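Muconate lactonizing enzyme (Corynebacterium glutamicum, PDB 3I4K) is a magnesium-binding member of the enolase superfamily, built from a capping N-terminal domain and a beta/alpha barrel that carries the metal site. Local coordinates at residues S196-I201 against V222-Q227; T141-V146 against S167-M172. All coordinates share one frame; numbering follows the deposited sequence.

In the fold
Both contacts are buried core pairings of neighbouring parallel strands in one barrel sheet, and each closes a beta-alpha-beta unit; the exposed touching residue is E223, at the edge of contact 1. Contact 2 comes first along the chain, joining strands 137-144 and 167-171; contact 1 joins 196-200 to 224-226. Their centres lie 8 Å apart because 167-171 and 196-200 are themselves neighbours, so the four strands run on as one sheet, with R198 O close to L170 N at 2.7 Å. The helix-facing side is largely apolar, whereas the interior face mixes charged groups with L224 and A143. Contact 1 supplies two carboxylates to magnesium; contact 2 binds no metal, but its K169 makes a salt bridge with E226.

Contact 1: S196-I201 against V222-Q227; sequences SLRIDI and VELFEQ. With MG (magnesium ion), chain J.
D200 and E226 reach from adjacent parallel strands of the beta/alpha barrel to one magnesium ion, D200 through OD2 at 2.3 Å and E226 through OE2 at 2.2 Å. Their carboxylates are stacked, with planes 16° apart. D251, just past the end of strand 247-250, joins them at the metal, together with a water that lies 2.7 Å from D200 OD1, an oxygen that also accepts from N202 N. CG anti to the backbone N in both residues, and an extended E226 chain, bring two carboxylates of different reach to one ion. K169 forms a salt bridge with E226 OE1. A second water donates to E226 OE1 and I199 O.

Beneath them the backbone bonds I199 N to L224 O, 3.0 Å, and E226 N to I199 O join the strands. On the opposite face, I199 CG1 meets the F225 ring edge at CD1, 3.7 Å away; L214 and L217 of helix 207-219 also pack on F225. Near the strand start R198 bends at chi2 (84°), laying CG against L224 CB, and its NE donates to S196 OG in the guanidinium plane. That hydroxyl donates in turn to E223 OE1, 2.6 Å away on the anti side, tilted 29° out of the carboxylate plane.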
loop_
_atom_site.group_PDB
_atom_site.type_symbol
_atom_site.label_atom_id
_atom_site.label_comp_id
_atom_site.label_asym_id
_atom_site.label_seq_id
_atom_site.Cartn_x
_atom_site.Cartn_y
_atom_site.Cartn_z
ATOM N N SER A 196 -21.235 22.544 0.532
ATOM C CA SER A 196 -19.798 22.763 0.635
ATOM C C SER A 196 -19.306 23.100 -0.763
ATOM O O SER A 196 -19.492 22.317 -1.698
ATOM C CB SER A 196 -19.100 21.493 1.143
ATOM O OG SER A 196 -17.680 21.613 1.065
ATOM N N LEU A 197 -18.675 24.261 -0.908
ATOM C CA LEU A 197 -18.180 24.690 -2.208
ATOM C C LEU A 197 -16.666 24.600 -2.341
ATOM O O LEU A 197 -15.939 25.109 -1.492
ATOM C CB LEU A 197 -18.627 26.130 -2.480
ATOM C CG LEU A 197 -20.140 26.359 -2.573
ATOM C CD1 LEU A 197 -20.426 27.836 -2.796
ATOM C CD2 LEU A 197 -20.714 25.518 -3.718
ATOM N N ARG A 198 -16.210 23.953 -3.412
ATOM C CA ARG A 198 -14.788 23.803 -3.710
ATOM C C ARG A 198 -14.566 24.306 -5.134
ATOM O O ARG A 198 -15.511 24.354 -5.926
ATOM C CB ARG A 198 -14.351 22.333 -3.674
ATOM C CG ARG A 198 -14.681 21.569 -2.413
ATOM C CD ARG A 198 -16.096 21.045 -2.472
ATOM N NE ARG A 198 -16.431 20.287 -1.276
ATOM C CZ ARG A 198 -16.077 19.029 -1.069
ATOM N NH1 ARG A 198 -15.371 18.373 -1.984
ATOM N NH2 ARG A 198 -16.439 18.427 0.055
ATOM N N ILE A 199 -13.328 24.691 -5.449
ATOM C CA ILE A 199 -12.992 25.128 -6.800
ATOM C C ILE A 199 -11.800 24.321 -7.307
ATOM O O ILE A 199 -11.175 23.571 -6.549
ATOM C CB ILE A 199 -12.685 26.645 -6.872
ATOM C CG1 ILE A 199 -11.526 27.010 -5.947
ATOM C CG2 ILE A 199 -13.927 27.440 -6.535
ATOM C CD1 ILE A 199 -10.169 26.844 -6.598
ATOM N N ASP A 200 -11.512 24.451 -8.596
ATOM C CA ASP A 200 -10.402 23.741 -9.224
ATOM C C ASP A 200 -10.024 24.548 -10.464
ATOM O O ASP A 200 -10.848 24.726 -11.367
ATOM C CB ASP A 200 -10.837 22.321 -9.612
ATOM C CG ASP A 200 -9.702 21.500 -10.202
ATOM O OD1 ASP A 200 -8.590 22.046 -10.324
ATOM O OD2 ASP A 200 -9.911 20.312 -10.550
ATOM N N ILE A 201 -8.792 25.049 -10.496
ATOM C CA ILE A 201 -8.329 25.855 -11.616
ATOM C C ILE A 201 -7.390 25.095 -12.542
ATOM O O ILE A 201 -6.823 25.665 -13.479
ATOM C CB ILE A 201 -7.626 27.120 -11.111
ATOM C CG1 ILE A 201 -8.344 27.622 -9.856
ATOM C CG2 ILE A 201 -7.688 28.222 -12.187
ATOM C CD1 ILE A 201 -7.782 28.901 -9.294
ATOM N N VAL A 222 -15.737 29.689 -0.000
ATOM C CA VAL A 222 -15.157 28.524 -0.668
ATOM C C VAL A 222 -14.263 27.808 0.358
ATOM O O VAL A 222 -13.393 28.425 0.967
ATOM C CB VAL A 222 -14.331 28.934 -1.910
ATOM C CG1 VAL A 222 -13.642 27.720 -2.495
ATOM C CG2 VAL A 222 -15.243 29.567 -2.952
ATOM N N GLU A 223 -14.483 26.509 0.539
ATOM C CA GLU A 223 -13.743 25.729 1.536
ATOM C C GLU A 223 -12.547 24.946 1.043
ATOM O O GLU A 223 -11.803 24.399 1.848
ATOM C CB GLU A 223 -14.660 24.707 2.209
ATOM C CG GLU A 223 -15.960 25.229 2.730
ATOM C CD GLU A 223 -16.665 24.183 3.563
ATOM O OE1 GLU A 223 -16.770 23.028 3.092
ATOM O OE2 GLU A 223 -17.106 24.515 4.683
ATOM N N LEU A 224 -12.367 24.856 -0.262
ATOM C CA LEU A 224 -11.260 24.067 -0.756
ATOM C C LEU A 224 -10.746 24.555 -2.091
ATOM O O LEU A 224 -11.514 24.713 -3.041
ATOM C CB LEU A 224 -11.695 22.596 -0.873
ATOM C CG LEU A 224 -10.631 21.573 -1.289
ATOM C CD1 LEU A 224 -9.746 21.256 -0.100
ATOM C CD2 LEU A 224 -11.293 20.292 -1.767
ATOM N N PHE A 225 -9.445 24.793 -2.160
ATOM C CA PHE A 225 -8.836 25.233 -3.405
ATOM C C PHE A 225 -8.036 24.094 -4.031
ATOM O O PHE A 225 -6.921 23.789 -3.590
ATOM C CB PHE A 225 -7.908 26.429 -3.172
ATOM C CG PHE A 225 -8.562 27.598 -2.486
ATOM C CD1 PHE A 225 -9.859 27.984 -2.808
ATOM C CD2 PHE A 225 -7.855 28.345 -1.547
ATOM C CE1 PHE A 225 -10.442 29.109 -2.200
ATOM C CE2 PHE A 225 -8.419 29.455 -0.942
ATOM C CZ PHE A 225 -9.721 29.842 -1.269
ATOM N N GLU A 226 -8.611 23.454 -5.044
ATOM C CA GLU A 226 -7.927 22.365 -5.741
ATOM C C GLU A 226 -6.983 22.929 -6.804
ATOM O O GLU A 226 -7.364 23.817 -7.574
ATOM C CB GLU A 226 -8.937 21.422 -6.397
ATOM C CG GLU A 226 -8.296 20.335 -7.279
ATOM C CD GLU A 226 -9.299 19.306 -7.785
ATOM O OE1 GLU A 226 -10.503 19.439 -7.478
ATOM O OE2 GLU A 226 -8.882 18.360 -8.489
ATOM N N GLN A 227 -5.755 22.405 -6.824
ATOM C CA GLN A 227 -4.696 22.792 -7.754
ATOM C C GLN A 227 -4.910 24.122 -8.483
ATOM O O GLN A 227 -5.063 24.155 -9.708
ATOM C CB GLN A 227 -4.492 21.682 -8.790
ATOM C CG GLN A 227 -3.124 21.704 -9.459
ATOM C CD GLN A 227 -2.009 21.177 -8.546
ATOM O OE1 GLN A 227 -2.150 20.116 -7.920
ATOM N NE2 GLN A 227 -0.893 21.902 -8.485
HETATM MG MG MG J . -8.579 18.473 -10.621
HETATM O O HOH W 1 -12.150 20.926 -5.831
HETATM O O HOH W 2 -7.023 19.874 -10.683
#

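Contact 2: T141-V146 against S167-M172; sequences TWALGV and SFKLKM. With ACY (acetic acid), chain I.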
loop_
_atom_site.group_PDB
_atom_site.type_symbol
_atom_site.label_atom_id
_atom_site.label_comp_id
_atom_site.label_asym_id
_atom_site.label_seq_id
_atom_site.Cartn_x
_atom_site.Cartn_y
_atom_site.Cartn_z
ATOM N N THR A 141 -19.228 14.337 -4.733
ATOM C CA THR A 141 -19.191 15.777 -4.933
ATOM C C THR A 141 -19.478 15.974 -6.416
ATOM O O THR A 141 -18.906 15.274 -7.254
ATOM C CB THR A 141 -17.783 16.362 -4.620
ATOM O OG1 THR A 141 -17.460 16.140 -3.242
ATOM C CG2 THR A 141 -17.744 17.857 -4.913
ATOM N N TRP A 142 -20.364 16.910 -6.744
ATOM C CA TRP A 142 -20.692 17.169 -8.144
ATOM C C TRP A 142 -19.864 18.341 -8.661
ATOM O O TRP A 142 -19.854 19.416 -8.064
ATOM C CB TRP A 142 -22.201 17.457 -8.307
ATOM C CG TRP A 142 -22.623 17.780 -9.732
ATOM C CD1 TRP A 142 -22.906 19.019 -10.243
ATOM C CD2 TRP A 142 -22.756 16.857 -10.828
ATOM N NE1 TRP A 142 -23.204 18.924 -11.586
ATOM C CE2 TRP A 142 -23.119 17.612 -11.970
ATOM C CE3 TRP A 142 -22.603 15.469 -10.956
ATOM C CZ2 TRP A 142 -23.330 17.023 -13.228
ATOM C CZ3 TRP A 142 -22.815 14.878 -12.215
ATOM C CH2 TRP A 142 -23.174 15.661 -13.330
ATOM N N ALA A 143 -19.160 18.117 -9.766
ATOM C CA ALA A 143 -18.323 19.156 -10.360
ATOM C C ALA A 143 -18.997 19.803 -11.572
ATOM O O ALA A 143 -19.543 19.123 -12.438
ATOM C CB ALA A 143 -16.977 18.567 -10.775
ATOM N N LEU A 144 -18.965 21.123 -11.615
ATOM C CA LEU A 144 -19.533 21.852 -12.733
ATOM C C LEU A 144 -18.381 22.380 -13.571
ATOM O O LEU A 144 -17.412 22.914 -13.029
ATOM C CB LEU A 144 -20.366 23.045 -12.250
ATOM C CG LEU A 144 -21.678 22.825 -11.499
ATOM C CD1 LEU A 144 -21.387 22.480 -10.041
ATOM C CD2 LEU A 144 -22.522 24.091 -11.587
ATOM N N GLY A 145 -18.466 22.216 -14.887
ATOM C CA GLY A 145 -17.427 22.755 -15.745
ATOM C C GLY A 145 -17.605 24.262 -15.661
ATOM O O GLY A 145 -18.497 24.723 -14.945
ATOM N N VAL A 146 -16.780 25.039 -16.360
ATOM C CA VAL A 146 -16.923 26.487 -16.304
ATOM C C VAL A 146 -18.278 26.853 -16.915
ATOM O O VAL A 146 -18.566 26.512 -18.057
ATOM C CB VAL A 146 -15.763 27.198 -17.052
ATOM C CG1 VAL A 146 -15.639 26.659 -18.464
ATOM C CG2 VAL A 146 -15.994 28.707 -17.066
ATOM N N SER A 167 -22.114 18.581 -1.703
ATOM C CA SER A 167 -20.907 19.326 -2.030
ATOM C C SER A 167 -20.774 19.502 -3.543
ATOM O O SER A 167 -21.088 18.591 -4.327
ATOM C CB SER A 167 -19.658 18.614 -1.473
ATOM O OG SER A 167 -19.353 17.438 -2.208
ATOM N N PHE A 168 -20.297 20.680 -3.936
ATOM C CA PHE A 168 -20.114 21.023 -5.339
ATOM C C PHE A 168 -18.731 21.610 -5.623
ATOM O O PHE A 168 -18.208 22.416 -4.856
ATOM C CB PHE A 168 -21.202 22.014 -5.759
ATOM C CG PHE A 168 -22.575 21.419 -5.777
ATOM C CD1 PHE A 168 -23.016 20.692 -6.884
ATOM C CD2 PHE A 168 -23.413 21.539 -4.673
ATOM C CE1 PHE A 168 -24.271 20.092 -6.888
ATOM C CE2 PHE A 168 -24.668 20.942 -4.666
ATOM C CZ PHE A 168 -25.098 20.217 -5.776
ATOM N N LYS A 169 -18.155 21.188 -6.741
ATOM C CA LYS A 169 -16.839 21.645 -7.179
ATOM C C LYS A 169 -17.008 22.491 -8.450
ATOM O O LYS A 169 -17.592 22.033 -9.441
ATOM C CB LYS A 169 -15.958 20.428 -7.454
ATOM C CG LYS A 169 -14.636 20.698 -8.134
ATOM C CD LYS A 169 -13.946 19.372 -8.395
ATOM C CE LYS A 169 -12.864 19.488 -9.430
ATOM N NZ LYS A 169 -12.128 18.201 -9.532
ATOM N N LEU A 170 -16.499 23.722 -8.408
ATOM C CA LEU A 170 -16.587 24.656 -9.531
ATOM C C LEU A 170 -15.255 24.842 -10.262
ATOM O O LEU A 170 -14.295 25.379 -9.698
ATOM C CB LEU A 170 -17.056 26.022 -9.030
ATOM C CG LEU A 170 -18.388 26.063 -8.282
ATOM C CD1 LEU A 170 -18.551 27.389 -7.568
ATOM C CD2 LEU A 170 -19.505 25.839 -9.272
ATOM N N LYS A 171 -15.198 24.408 -11.516
ATOM C CA LYS A 171 -13.983 24.560 -12.304
ATOM C C LYS A 171 -13.820 26.046 -12.643
ATOM O O LYS A 171 -14.807 26.755 -12.820
ATOM C CB LYS A 171 -14.070 23.717 -13.586
ATOM C CG LYS A 171 -13.920 22.202 -13.361
ATOM C CD LYS A 171 -14.299 21.386 -14.603
ATOM C CE LYS A 171 -13.836 19.922 -14.526
ATOM N NZ LYS A 171 -14.425 19.084 -13.438
HETATM N N MSE A 172 -12.576 26.511 -12.705
HETATM C CA MSE A 172 -12.266 27.903 -13.019
HETATM C C MSE A 172 -11.041 27.920 -13.921
HETATM O O MSE A 172 -10.509 26.874 -14.271
HETATM C CB MSE A 172 -11.909 28.687 -11.757
HETATM C CG MSE A 172 -12.915 28.639 -10.631
HETATM SE SE MSE A 172 -12.259 29.682 -9.111
HETATM C CE MSE A 172 -12.520 31.472 -9.837
HETATM C C ACY I . -9.780 17.233 -12.609
HETATM O O ACY I . -8.790 17.895 -12.868
HETATM O OXT ACY I . -10.213 17.137 -11.351
HETATM C CH3 ACY I . -10.529 16.509 -13.700
#
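The W142 and F168 rings meet rim to rim, neither over the other's face, with planes at 79° on the helix-facing side of two parallel barrel strands. F168 CD1 lies at the indole edge, 3.6 Å from W142 CB. W142 has CG anti to its backbone N (chi1 178°), which carries the indole outward, where NE1 bonds to E155 and R159 makes a cation-pi contact, both from helix 149-163 of this beta-alpha-beta unit. Further along, L144 and L170 lie side by side, CD1 to CD2 3.9 Å, branched apolar groups suited to the seam between sheet and helices.

The backbones pair in the parallel pattern: K169 N donates to W142 O and L144 N to K169 O, the latter 2.7 Å. On the barrel-interior face the small A143 methyl is touched by K169 CD; this extended lysine ends at acetic acid OXT, 2.8 Å from NZ, and E329 also forms a salt bridge with this NZ. K171 lays its CD on G145 CA, 3.6 Å away, then turns at chi4 to bring NZ to the same methyl. At the other end two short hydroxyl side chains can meet across adjacent strands: with S167 OG between its own N and carbonyl carbon (chi1 73°), it hydrogen-bonds T141 OG1 at 2.5 Å.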